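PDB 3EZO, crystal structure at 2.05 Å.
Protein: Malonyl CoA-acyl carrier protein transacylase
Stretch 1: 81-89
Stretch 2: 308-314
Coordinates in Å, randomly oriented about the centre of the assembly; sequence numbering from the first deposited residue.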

# COMPACT_ATOMS: atom_id res chain seq x y z
N ARG A 81 -10.40 1.23 13.29
CA ARG A 81 -10.84 1.45 14.65
C ARG A 81 -12.34 1.89 14.69
O ARG A 81 -13.07 1.47 15.57
CB ARG A 81 -9.91 2.45 15.39
CG ARG A 81 -8.61 1.86 15.94
CD ARG A 81 -7.76 2.89 16.61
NE ARG A 81 -6.63 2.38 17.39
CZ ARG A 81 -5.65 3.14 17.87
NH1 ARG A 81 -5.63 4.44 17.61
NH2 ARG A 81 -4.65 2.65 18.58
N ALA A 82 -12.80 2.69 13.73
CA ALA A 82 -14.24 3.08 13.63
C ALA A 82 -15.12 1.87 13.34
O ALA A 82 -16.26 1.74 13.84
CB ALA A 82 -14.44 4.09 12.54
N TRP A 83 -14.63 0.99 12.48
CA TRP A 83 -15.33 -0.26 12.19
C TRP A 83 -15.56 -1.04 13.50
O TRP A 83 -16.66 -1.47 13.78
CB TRP A 83 -14.56 -1.07 11.15
CG TRP A 83 -15.03 -2.47 10.93
CD1 TRP A 83 -14.55 -3.58 11.51
CD2 TRP A 83 -16.06 -2.90 10.03
NE1 TRP A 83 -15.19 -4.69 11.03
CE2 TRP A 83 -16.13 -4.30 10.12
CE3 TRP A 83 -16.93 -2.24 9.17
CZ2 TRP A 83 -17.03 -5.05 9.39
CZ3 TRP A 83 -17.83 -2.97 8.44
CH2 TRP A 83 -17.87 -4.38 8.55
N GLN A 84 -14.52 -1.17 14.31
CA GLN A 84 -14.62 -1.87 15.61
C GLN A 84 -15.57 -1.19 16.60
O GLN A 84 -16.37 -1.91 17.23
CB GLN A 84 -13.25 -2.00 16.28
CG GLN A 84 -12.26 -2.93 15.58
CD GLN A 84 -10.88 -2.85 16.20
OE1 GLN A 84 -10.26 -1.80 16.18
NE2 GLN A 84 -10.39 -3.96 16.76
N GLN A 85 -15.41 0.14 16.76
CA GLN A 85 -16.25 0.99 17.63
C GLN A 85 -17.72 0.81 17.27
O GLN A 85 -18.57 0.85 18.16
CB GLN A 85 -15.83 2.51 17.62
CG GLN A 85 -16.53 3.45 18.76
CD GLN A 85 -16.54 5.02 18.49
OE1 GLN A 85 -15.56 5.60 18.07
NE2 GLN A 85 -17.66 5.68 18.81
N ALA A 86 -18.01 0.61 15.98
CA ALA A 86 -19.33 0.36 15.47
C ALA A 86 -19.79 -1.08 15.66
O ALA A 86 -20.91 -1.42 15.27
CB ALA A 86 -19.42 0.73 13.95
N GLY A 87 -18.94 -1.93 16.22
CA GLY A 87 -19.30 -3.34 16.39
C GLY A 87 -19.02 -4.27 15.22
O GLY A 87 -19.52 -5.41 15.18
N GLY A 88 -18.19 -3.83 14.28
CA GLY A 88 -17.85 -4.66 13.12
C GLY A 88 -16.97 -5.83 13.53
O GLY A 88 -16.12 -5.70 14.37
N ALA A 89 -17.16 -6.97 12.93
CA ALA A 89 -16.37 -8.18 13.26
C ALA A 89 -14.94 -8.07 12.73
O ALA A 89 -14.66 -7.29 11.86
CB ALA A 89 -17.05 -9.42 12.65
N SER A 308 -20.58 4.75 4.40
CA SER A 308 -19.96 3.60 3.74
C SER A 308 -19.72 2.49 4.80
O SER A 308 -19.93 1.32 4.50
CB SER A 308 -18.65 4.01 3.07
OG SER A 308 -17.73 4.56 4.03
N LEU A 309 -19.33 2.87 6.03
CA LEU A 309 -19.15 1.91 7.11
C LEU A 309 -20.44 1.12 7.37
O LEU A 309 -20.42 -0.10 7.43
CB LEU A 309 -18.68 2.59 8.39
CG LEU A 309 -18.18 1.76 9.61
CD1 LEU A 309 -17.46 2.71 10.58
CD2 LEU A 309 -19.28 1.02 10.35
N ASP A 310 -21.57 1.83 7.50
CA ASP A 310 -22.87 1.13 7.65
C ASP A 310 -23.22 0.20 6.51
O ASP A 310 -23.70 -0.90 6.74
CB ASP A 310 -24.01 2.13 7.89
CG ASP A 310 -23.96 2.70 9.25
OD1 ASP A 310 -23.28 2.09 10.11
OD2 ASP A 310 -24.55 3.79 9.48
N GLU A 311 -22.99 0.62 5.27
CA GLU A 311 -23.19 -0.30 4.16
C GLU A 311 -22.25 -1.51 4.22
O GLU A 311 -22.59 -2.59 3.77
CB GLU A 311 -23.03 0.43 2.81
CG GLU A 311 -24.24 1.27 2.43
CD GLU A 311 -25.54 0.42 2.34
OE1 GLU A 311 -25.62 -0.52 1.50
OE2 GLU A 311 -26.48 0.69 3.13
N ALA A 312 -21.04 -1.31 4.72
CA ALA A 312 -20.09 -2.41 4.85
C ALA A 312 -20.54 -3.36 5.96
O ALA A 312 -20.49 -4.57 5.81
CB ALA A 312 -18.69 -1.87 5.10
N LEU A 313 -20.99 -2.80 7.09
CA LEU A 313 -21.63 -3.62 8.13
C LEU A 313 -22.67 -4.60 7.56
O LEU A 313 -22.74 -5.76 8.01
CB LEU A 313 -22.27 -2.74 9.24
CG LEU A 313 -21.32 -2.05 10.22
CD1 LEU A 313 -22.06 -1.04 11.17
CD2 LEU A 313 -20.53 -3.07 11.02
N LYS A 314 -23.44 -4.17 6.56
CA LYS A 314 -24.47 -5.06 5.92
C LYS A 314 -23.80 -6.24 5.20
O LYS A 314 -24.08 -7.42 5.47
CB LYS A 314 -25.29 -4.25 4.90
CG LYS A 314 -26.79 -4.32 5.01
CD LYS A 314 -27.45 -3.64 3.79
CE LYS A 314 -28.89 -4.18 3.58
NZ LYS A 314 -29.61 -3.44 2.49

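This contact is packing alone: no hydrogen bond crosses between the stretches, and the two helices cross at 63° with axes 10.7 Å apart. R81 stays out of reach. A82 is the first to touch, its CB lying 3.9 Å from L309 CD1, while its carbonyl is engaged at home by the amide of A86.

W83 does most of the work on this side. Its CA-to-CB bond points sideways, yet with chi1 in the t well the indole swings its six-membered ring over to the second helix. CZ3 comes within 3.6 Å of A312 CB, a methyl in van der Waals contact with the ring. L313 CD2 sits over one ring face, 4.0 Å from the centroid, in a CH-pi contact. The pyrrole end is pinned from its own stretch: NE1 donates to A89 O at 2.8 Å, nearly linear.

Q84 points away and Q85 sideways, neither making contact. A86, directed toward the partner, sets its CB 3.6 Å from L309 CD2 and 4.2 Å from L313 CD1, bridging two leucines one helical turn apart.

G87 then ends the helix in a Schellman motif, its positive phi suited to glycine. At G88, whose CA lies 3.8 Å from L313 CD2, a CB would fall 2.2 Å from W83 CE2; the bare backbone leaves the indole its place.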